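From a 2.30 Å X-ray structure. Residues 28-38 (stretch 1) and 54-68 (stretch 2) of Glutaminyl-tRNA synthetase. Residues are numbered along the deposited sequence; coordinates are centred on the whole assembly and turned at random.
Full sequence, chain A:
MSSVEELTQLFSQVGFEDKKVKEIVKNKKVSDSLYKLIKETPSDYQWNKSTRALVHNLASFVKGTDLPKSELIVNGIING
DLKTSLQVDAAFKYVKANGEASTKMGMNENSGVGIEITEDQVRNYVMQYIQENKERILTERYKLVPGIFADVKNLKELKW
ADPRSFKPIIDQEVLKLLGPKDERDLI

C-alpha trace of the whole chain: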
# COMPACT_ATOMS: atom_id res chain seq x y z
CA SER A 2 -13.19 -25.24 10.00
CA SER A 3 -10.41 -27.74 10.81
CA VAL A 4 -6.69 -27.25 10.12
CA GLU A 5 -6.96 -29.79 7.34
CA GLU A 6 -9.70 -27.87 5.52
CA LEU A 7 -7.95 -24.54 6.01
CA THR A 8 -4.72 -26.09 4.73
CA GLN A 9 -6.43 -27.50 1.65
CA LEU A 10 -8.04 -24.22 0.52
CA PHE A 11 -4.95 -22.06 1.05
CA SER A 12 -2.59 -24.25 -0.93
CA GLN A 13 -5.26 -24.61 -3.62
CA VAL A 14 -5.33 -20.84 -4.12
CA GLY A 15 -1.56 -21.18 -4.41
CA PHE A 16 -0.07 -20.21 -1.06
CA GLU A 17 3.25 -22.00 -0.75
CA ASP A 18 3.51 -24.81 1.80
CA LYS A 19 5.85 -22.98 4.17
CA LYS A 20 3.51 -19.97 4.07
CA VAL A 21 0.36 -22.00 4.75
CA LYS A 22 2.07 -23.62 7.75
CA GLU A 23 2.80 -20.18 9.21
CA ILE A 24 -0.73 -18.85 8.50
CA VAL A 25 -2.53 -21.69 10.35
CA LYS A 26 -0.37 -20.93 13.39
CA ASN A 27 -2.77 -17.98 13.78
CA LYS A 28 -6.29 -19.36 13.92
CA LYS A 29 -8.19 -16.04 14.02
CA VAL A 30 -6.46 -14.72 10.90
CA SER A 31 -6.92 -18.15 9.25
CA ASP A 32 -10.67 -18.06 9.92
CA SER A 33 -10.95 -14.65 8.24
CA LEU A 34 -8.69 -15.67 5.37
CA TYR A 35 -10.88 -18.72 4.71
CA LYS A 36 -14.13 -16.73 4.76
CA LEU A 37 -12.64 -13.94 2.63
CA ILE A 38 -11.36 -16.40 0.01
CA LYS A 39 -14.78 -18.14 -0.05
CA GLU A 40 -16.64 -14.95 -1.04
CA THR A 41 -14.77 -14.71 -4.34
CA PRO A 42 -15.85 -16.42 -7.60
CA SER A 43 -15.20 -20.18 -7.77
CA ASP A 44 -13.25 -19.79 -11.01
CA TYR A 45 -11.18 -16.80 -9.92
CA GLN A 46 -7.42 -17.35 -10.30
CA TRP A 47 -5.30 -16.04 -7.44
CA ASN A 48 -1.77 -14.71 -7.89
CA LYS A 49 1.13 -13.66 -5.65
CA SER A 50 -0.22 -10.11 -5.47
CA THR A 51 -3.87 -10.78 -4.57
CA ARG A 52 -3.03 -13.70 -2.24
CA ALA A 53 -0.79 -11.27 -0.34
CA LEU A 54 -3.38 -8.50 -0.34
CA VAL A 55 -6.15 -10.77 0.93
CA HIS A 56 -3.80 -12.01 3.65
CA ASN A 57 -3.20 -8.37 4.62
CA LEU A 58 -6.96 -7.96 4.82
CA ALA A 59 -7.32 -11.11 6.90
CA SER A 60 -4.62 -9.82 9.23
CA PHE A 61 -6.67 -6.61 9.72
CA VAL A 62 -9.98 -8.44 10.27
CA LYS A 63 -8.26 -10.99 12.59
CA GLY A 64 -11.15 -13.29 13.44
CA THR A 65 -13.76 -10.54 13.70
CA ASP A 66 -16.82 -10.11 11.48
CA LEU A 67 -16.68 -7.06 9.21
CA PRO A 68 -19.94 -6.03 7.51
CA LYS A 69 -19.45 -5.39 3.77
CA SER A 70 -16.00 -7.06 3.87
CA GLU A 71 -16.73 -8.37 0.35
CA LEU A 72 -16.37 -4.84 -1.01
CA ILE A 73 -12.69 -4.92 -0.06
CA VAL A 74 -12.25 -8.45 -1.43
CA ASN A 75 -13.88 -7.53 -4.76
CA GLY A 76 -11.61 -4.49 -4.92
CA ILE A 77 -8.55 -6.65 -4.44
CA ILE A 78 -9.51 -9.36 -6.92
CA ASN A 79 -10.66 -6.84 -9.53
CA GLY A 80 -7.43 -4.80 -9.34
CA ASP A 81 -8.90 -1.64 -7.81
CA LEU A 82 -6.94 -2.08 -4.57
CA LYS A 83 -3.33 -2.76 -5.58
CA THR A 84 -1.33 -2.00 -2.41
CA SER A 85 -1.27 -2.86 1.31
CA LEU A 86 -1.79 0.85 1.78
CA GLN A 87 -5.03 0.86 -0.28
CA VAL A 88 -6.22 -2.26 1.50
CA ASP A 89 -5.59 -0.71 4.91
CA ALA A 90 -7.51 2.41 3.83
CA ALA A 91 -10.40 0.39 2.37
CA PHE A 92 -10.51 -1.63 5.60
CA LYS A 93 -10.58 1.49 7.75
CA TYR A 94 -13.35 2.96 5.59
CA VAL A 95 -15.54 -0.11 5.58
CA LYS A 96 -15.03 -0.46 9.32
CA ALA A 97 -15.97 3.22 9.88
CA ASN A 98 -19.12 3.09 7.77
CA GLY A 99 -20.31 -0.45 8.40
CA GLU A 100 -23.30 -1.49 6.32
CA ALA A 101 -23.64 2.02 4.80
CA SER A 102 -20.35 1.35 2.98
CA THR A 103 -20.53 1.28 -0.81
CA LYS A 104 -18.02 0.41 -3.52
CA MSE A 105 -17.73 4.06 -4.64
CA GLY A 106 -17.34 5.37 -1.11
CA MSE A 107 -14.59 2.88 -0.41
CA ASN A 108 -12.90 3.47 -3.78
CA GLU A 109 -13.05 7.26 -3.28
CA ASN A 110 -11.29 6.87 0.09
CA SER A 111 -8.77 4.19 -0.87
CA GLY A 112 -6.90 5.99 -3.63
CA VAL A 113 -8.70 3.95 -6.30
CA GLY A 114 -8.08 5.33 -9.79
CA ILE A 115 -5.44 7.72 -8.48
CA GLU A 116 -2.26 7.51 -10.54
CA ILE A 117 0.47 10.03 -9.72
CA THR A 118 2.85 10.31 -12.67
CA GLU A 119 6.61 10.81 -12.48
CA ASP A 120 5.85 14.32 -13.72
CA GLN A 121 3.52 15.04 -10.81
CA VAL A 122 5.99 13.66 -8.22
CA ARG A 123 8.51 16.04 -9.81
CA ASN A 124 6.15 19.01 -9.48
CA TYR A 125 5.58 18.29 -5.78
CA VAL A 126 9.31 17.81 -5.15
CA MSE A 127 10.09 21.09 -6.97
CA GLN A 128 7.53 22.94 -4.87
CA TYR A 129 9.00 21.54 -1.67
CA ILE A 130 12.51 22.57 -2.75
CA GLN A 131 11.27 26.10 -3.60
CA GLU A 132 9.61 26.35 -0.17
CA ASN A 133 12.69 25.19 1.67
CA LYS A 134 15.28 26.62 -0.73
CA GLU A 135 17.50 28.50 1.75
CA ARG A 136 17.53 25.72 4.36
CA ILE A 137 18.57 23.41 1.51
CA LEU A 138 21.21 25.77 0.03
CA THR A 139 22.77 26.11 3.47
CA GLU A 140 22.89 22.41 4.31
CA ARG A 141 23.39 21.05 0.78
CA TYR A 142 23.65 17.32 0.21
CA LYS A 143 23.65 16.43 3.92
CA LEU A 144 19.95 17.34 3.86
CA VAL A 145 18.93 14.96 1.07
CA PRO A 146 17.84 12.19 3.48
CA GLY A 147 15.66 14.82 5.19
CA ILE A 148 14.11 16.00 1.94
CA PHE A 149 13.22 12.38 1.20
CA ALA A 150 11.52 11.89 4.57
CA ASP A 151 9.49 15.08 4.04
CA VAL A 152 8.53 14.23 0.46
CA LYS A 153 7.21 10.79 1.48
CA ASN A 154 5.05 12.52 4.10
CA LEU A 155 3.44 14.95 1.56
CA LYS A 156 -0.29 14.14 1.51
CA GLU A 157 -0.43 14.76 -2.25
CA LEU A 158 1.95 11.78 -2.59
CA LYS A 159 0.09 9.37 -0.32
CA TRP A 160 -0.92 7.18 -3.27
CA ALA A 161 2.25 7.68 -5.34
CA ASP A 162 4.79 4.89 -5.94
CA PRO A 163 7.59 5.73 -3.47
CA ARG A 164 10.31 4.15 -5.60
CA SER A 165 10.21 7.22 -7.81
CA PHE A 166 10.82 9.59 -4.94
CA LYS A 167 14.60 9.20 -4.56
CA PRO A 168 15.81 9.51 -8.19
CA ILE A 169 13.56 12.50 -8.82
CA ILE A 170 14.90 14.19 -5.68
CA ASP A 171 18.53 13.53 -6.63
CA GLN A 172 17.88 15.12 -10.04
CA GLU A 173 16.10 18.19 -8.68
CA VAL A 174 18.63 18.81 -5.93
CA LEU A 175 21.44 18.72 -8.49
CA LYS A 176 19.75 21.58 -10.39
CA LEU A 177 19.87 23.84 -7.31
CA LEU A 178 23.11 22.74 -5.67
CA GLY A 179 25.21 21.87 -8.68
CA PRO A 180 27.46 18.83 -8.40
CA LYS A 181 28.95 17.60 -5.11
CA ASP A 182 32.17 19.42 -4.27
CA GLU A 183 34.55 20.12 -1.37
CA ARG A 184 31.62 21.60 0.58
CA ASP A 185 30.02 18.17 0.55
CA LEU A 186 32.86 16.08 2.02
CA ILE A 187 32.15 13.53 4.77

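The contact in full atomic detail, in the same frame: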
# COMPACT_ATOMS: atom_id res chain seq x y z
N LYS A 28 -4.98 -18.86 14.28
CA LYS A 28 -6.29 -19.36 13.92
C LYS A 28 -7.35 -18.29 13.65
O LYS A 28 -8.28 -18.54 12.88
CB LYS A 28 -6.78 -20.38 14.95
CG LYS A 28 -5.97 -21.67 14.93
CD LYS A 28 -6.47 -22.67 15.96
CE LYS A 28 -5.54 -23.88 16.04
NZ LYS A 28 -5.45 -24.63 14.75
N LYS A 29 -7.24 -17.13 14.27
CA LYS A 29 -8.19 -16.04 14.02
C LYS A 29 -8.02 -15.52 12.58
O LYS A 29 -8.98 -15.43 11.82
CB LYS A 29 -8.03 -14.91 15.03
CG LYS A 29 -8.43 -15.25 16.45
CD LYS A 29 -8.63 -13.98 17.29
CE LYS A 29 -7.78 -13.98 18.56
NZ LYS A 29 -6.34 -13.69 18.29
N VAL A 30 -6.78 -15.19 12.23
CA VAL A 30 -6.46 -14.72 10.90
C VAL A 30 -6.80 -15.77 9.82
O VAL A 30 -7.28 -15.42 8.74
CB VAL A 30 -4.98 -14.33 10.82
CG1 VAL A 30 -4.57 -13.99 9.40
CG2 VAL A 30 -4.71 -13.15 11.77
N SER A 31 -6.57 -17.04 10.14
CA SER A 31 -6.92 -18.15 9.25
C SER A 31 -8.42 -18.24 9.00
O SER A 31 -8.84 -18.50 7.87
CB SER A 31 -6.44 -19.49 9.82
OG SER A 31 -5.07 -19.71 9.51
N ASP A 32 -9.22 -18.06 10.05
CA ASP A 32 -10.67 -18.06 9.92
C ASP A 32 -11.15 -16.97 8.97
O ASP A 32 -12.03 -17.20 8.15
CB ASP A 32 -11.35 -17.86 11.27
CG ASP A 32 -11.34 -19.11 12.12
OD1 ASP A 32 -11.40 -20.22 11.53
OD2 ASP A 32 -11.27 -18.99 13.36
N SER A 33 -10.58 -15.77 9.11
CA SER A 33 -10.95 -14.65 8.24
C SER A 33 -10.47 -14.91 6.82
O SER A 33 -11.20 -14.68 5.86
CB SER A 33 -10.39 -13.32 8.74
OG SER A 33 -10.67 -13.12 10.12
N LEU A 34 -9.24 -15.40 6.69
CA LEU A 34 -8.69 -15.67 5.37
C LEU A 34 -9.59 -16.64 4.61
O LEU A 34 -9.98 -16.38 3.48
CB LEU A 34 -7.26 -16.19 5.45
CG LEU A 34 -6.55 -16.36 4.10
CD1 LEU A 34 -6.67 -15.10 3.28
CD2 LEU A 34 -5.10 -16.71 4.33
N TYR A 35 -9.95 -17.74 5.27
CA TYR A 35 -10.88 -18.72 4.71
C TYR A 35 -12.19 -18.08 4.24
O TYR A 35 -12.60 -18.25 3.08
CB TYR A 35 -11.18 -19.81 5.75
CG TYR A 35 -11.96 -21.00 5.22
CD1 TYR A 35 -13.35 -21.03 5.26
CD2 TYR A 35 -11.30 -22.10 4.68
CE1 TYR A 35 -14.06 -22.12 4.77
CE2 TYR A 35 -12.00 -23.19 4.19
CZ TYR A 35 -13.37 -23.19 4.24
OH TYR A 35 -14.07 -24.28 3.74
N LYS A 36 -12.84 -17.33 5.12
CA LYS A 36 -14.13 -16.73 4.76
C LYS A 36 -13.98 -15.70 3.65
O LYS A 36 -14.84 -15.61 2.78
CB LYS A 36 -14.84 -16.13 5.98
CG LYS A 36 -14.79 -14.60 6.06
CD LYS A 36 -15.59 -14.03 7.25
CE LYS A 36 -15.28 -12.54 7.52
NZ LYS A 36 -16.05 -11.60 6.65
N LEU A 37 -12.91 -14.92 3.68
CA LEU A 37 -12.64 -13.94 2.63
C LEU A 37 -12.42 -14.62 1.27
O LEU A 37 -13.04 -14.24 0.28
CB LEU A 37 -11.45 -13.04 2.99
CG LEU A 37 -11.62 -12.15 4.23
CD1 LEU A 37 -10.29 -11.53 4.68
CD2 LEU A 37 -12.69 -11.06 4.03
N ILE A 38 -11.55 -15.62 1.23
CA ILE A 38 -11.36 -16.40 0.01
C ILE A 38 -12.67 -17.04 -0.53
O ILE A 38 -12.86 -17.15 -1.74
CB ILE A 38 -10.30 -17.50 0.20
CG1 ILE A 38 -8.91 -16.87 0.35
CG2 ILE A 38 -10.31 -18.47 -0.97
CD1 ILE A 38 -7.81 -17.88 0.57
N LEU A 54 -2.48 -9.58 -0.71
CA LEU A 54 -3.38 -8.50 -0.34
C LEU A 54 -4.55 -9.02 0.50
O LEU A 54 -4.97 -8.37 1.46
CB LEU A 54 -3.89 -7.77 -1.59
CG LEU A 54 -2.83 -6.96 -2.33
CD1 LEU A 54 -3.36 -6.43 -3.67
CD2 LEU A 54 -2.34 -5.82 -1.46
N VAL A 55 -5.07 -10.19 0.15
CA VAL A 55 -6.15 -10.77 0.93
C VAL A 55 -5.63 -11.24 2.30
O VAL A 55 -6.33 -11.12 3.30
CB VAL A 55 -6.92 -11.88 0.17
CG1 VAL A 55 -6.02 -13.08 -0.09
CG2 VAL A 55 -8.15 -12.30 0.96
N HIS A 56 -4.39 -11.71 2.35
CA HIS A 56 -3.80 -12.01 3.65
C HIS A 56 -3.64 -10.76 4.52
O HIS A 56 -3.93 -10.78 5.71
CB HIS A 56 -2.47 -12.75 3.53
CG HIS A 56 -1.97 -13.27 4.84
ND1 HIS A 56 -0.69 -13.05 5.29
CD2 HIS A 56 -2.59 -13.98 5.81
CE1 HIS A 56 -0.54 -13.61 6.48
NE2 HIS A 56 -1.68 -14.18 6.81
N ASN A 57 -3.17 -9.66 3.93
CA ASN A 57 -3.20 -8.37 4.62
C ASN A 57 -4.57 -8.11 5.21
O ASN A 57 -4.70 -7.76 6.38
CB ASN A 57 -2.91 -7.22 3.66
CG ASN A 57 -1.45 -7.13 3.27
OD1 ASN A 57 -1.12 -6.56 2.22
ND2 ASN A 57 -0.56 -7.66 4.11
N LEU A 58 -5.60 -8.24 4.37
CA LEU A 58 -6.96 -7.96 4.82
C LEU A 58 -7.35 -8.86 5.97
O LEU A 58 -7.97 -8.40 6.94
CB LEU A 58 -7.97 -8.13 3.68
CG LEU A 58 -9.42 -7.89 4.10
CD1 LEU A 58 -9.57 -6.52 4.78
CD2 LEU A 58 -10.34 -8.00 2.91
N ALA A 59 -7.00 -10.14 5.86
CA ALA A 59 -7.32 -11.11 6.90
C ALA A 59 -6.61 -10.72 8.18
O ALA A 59 -7.15 -10.90 9.28
CB ALA A 59 -6.91 -12.50 6.48
N SER A 60 -5.41 -10.16 8.05
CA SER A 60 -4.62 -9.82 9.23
C SER A 60 -5.21 -8.58 9.93
O SER A 60 -5.01 -8.38 11.13
CB SER A 60 -3.14 -9.64 8.88
OG SER A 60 -2.87 -8.35 8.37
N PHE A 61 -5.96 -7.77 9.17
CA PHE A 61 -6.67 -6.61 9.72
C PHE A 61 -7.98 -7.03 10.40
O PHE A 61 -8.32 -6.54 11.47
CB PHE A 61 -7.03 -5.64 8.60
CG PHE A 61 -5.86 -5.04 7.91
CD1 PHE A 61 -4.72 -4.70 8.61
CD2 PHE A 61 -5.90 -4.82 6.55
CE1 PHE A 61 -3.65 -4.15 7.96
CE2 PHE A 61 -4.83 -4.26 5.89
CZ PHE A 61 -3.70 -3.93 6.59
N VAL A 62 -8.70 -7.94 9.76
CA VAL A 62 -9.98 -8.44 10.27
C VAL A 62 -9.78 -9.31 11.51
O VAL A 62 -10.56 -9.24 12.46
CB VAL A 62 -10.73 -9.24 9.19
CG1 VAL A 62 -11.96 -9.89 9.77
CG2 VAL A 62 -11.08 -8.34 8.02
N LYS A 63 -8.73 -10.14 11.48
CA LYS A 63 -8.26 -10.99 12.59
C LYS A 63 -9.34 -11.66 13.44
O LYS A 63 -9.42 -11.46 14.66
CB LYS A 63 -7.19 -10.29 13.45
CG LYS A 63 -7.62 -8.95 14.05
CD LYS A 63 -6.43 -8.13 14.56
CE LYS A 63 -6.86 -6.69 14.93
NZ LYS A 63 -7.06 -6.45 16.39
N GLY A 64 -10.16 -12.47 12.77
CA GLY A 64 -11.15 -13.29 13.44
C GLY A 64 -12.49 -12.61 13.64
O GLY A 64 -13.47 -13.28 13.95
N THR A 65 -12.53 -11.30 13.48
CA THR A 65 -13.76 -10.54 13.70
C THR A 65 -14.64 -10.45 12.45
O THR A 65 -14.14 -10.53 11.34
CB THR A 65 -13.46 -9.11 14.17
OG1 THR A 65 -12.66 -9.17 15.36
CG2 THR A 65 -14.75 -8.37 14.46
N ASP A 66 -15.94 -10.28 12.63
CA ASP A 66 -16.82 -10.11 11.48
C ASP A 66 -16.88 -8.65 11.06
O ASP A 66 -17.17 -7.77 11.87
CB ASP A 66 -18.22 -10.64 11.77
CG ASP A 66 -18.34 -12.12 11.49
OD1 ASP A 66 -17.57 -12.63 10.64
OD2 ASP A 66 -19.20 -12.78 12.12
N LEU A 67 -16.61 -8.41 9.78
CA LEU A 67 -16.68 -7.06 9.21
C LEU A 67 -17.81 -6.98 8.19
O LEU A 67 -17.75 -7.63 7.14
CB LEU A 67 -15.34 -6.69 8.56
CG LEU A 67 -15.17 -5.28 8.00
CD1 LEU A 67 -15.04 -4.26 9.12
CD2 LEU A 67 -13.95 -5.23 7.11
N PRO A 68 -18.87 -6.21 8.50
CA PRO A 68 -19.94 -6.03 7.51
C PRO A 68 -19.38 -5.43 6.22
O PRO A 68 -18.48 -4.60 6.28
CB PRO A 68 -20.89 -5.05 8.21
CG PRO A 68 -20.63 -5.27 9.68
CD PRO A 68 -19.16 -5.53 9.78

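The polar content of this contact is concentrated in one hydrogen bond, from Gly64 N to Ser33 OG, 2.8 Å long with an N-H...O angle of 152°. It forms where the second helix has run out. Lys63 is the first residue to leave helical angles, with positive phi, and a type I' turn from Val62 to Thr65 follows. The turn closes with its own backbone bond, Thr65 N to Val62 O at 3.0 Å, while Lys63 N still bonds back to Ala59 O at 2.8 Å. Gly64 N is left to find a partner across the contact, and the serine hydroxyl, on a CB that points toward the second stretch, supplies it. The carbonyl Lys29 O also lies 3.3 Å from Gly64 N, but the angle is poor and it is no hydrogen bond; the helical partner of Lys29 O is Ser33 N, at 3.2 Å.

Gly64 is demanded twice over. At phi 88° and psi -14°, a CB would be jammed against the carbonyl oxygen of the preceding residue, and the same ideal CB of Gly64 would sit 2.8 Å from Lys29 CB. The lack of a side chain is compatible with a close approach here, the CA atoms of Lys29 and Gly64 being 4.1 Å apart. Lys29 CB points toward the second stretch, yet the end of the side chain leads away; Lys29 CD passes 3.7 Å from Lys63 O.

The charged pair is looser. Lys36 NZ and Asp66 OD1 stand 4.4 Å apart, beyond a salt bridge, and Asp66 is poorly ordered, so this pairing is best read as loose electrostatic proximity at the margin.

Inward from the turn, the rule is small-against-backbone packing. The helix axes approach to 8.0 Å, their N-to-C directions 127° apart, and Ala59 sits as a knob among Val30, Ser33, Leu34 and Leu37. Its methyl lies directly against the backbone of the first helix: Ala59 CB is 3.7 Å from Val30 O and 3.7 Å from Leu34 N, two atoms already joined by a helical hydrogen bond of 2.8 Å. It also meets side chains, with Leu34 CB 3.8 Å from Ala59 CB and Val30 CG1 4.0 Å from it.

Larger residues fill the space around this knob. Leu37 CB packs 3.9 Å from Val55 CG2, while Leu37 CD1 comes to 3.8 Å from Leu58 CG and 3.7 Å from Ala59 CA, so one leucine spans three residues of the facing helix. Leu34 starts sideways, but its end comes nearer, bringing Leu34 CD1 to 3.9 Å from Val55 CG2. Leu34 CD2 lies 4.0 Å from His56 CD2, and Val30 CG1 is 3.9 Å from His56 NE2, both methyls meeting the imidazole obliquely. Val30 also extends CG2 to within 4.1 Å of Lys63 CB, joining the apolar packing to the turn. Together the two stretches bury 683 Å², with one hydrogen bond at the turn and apolar packing between the helices.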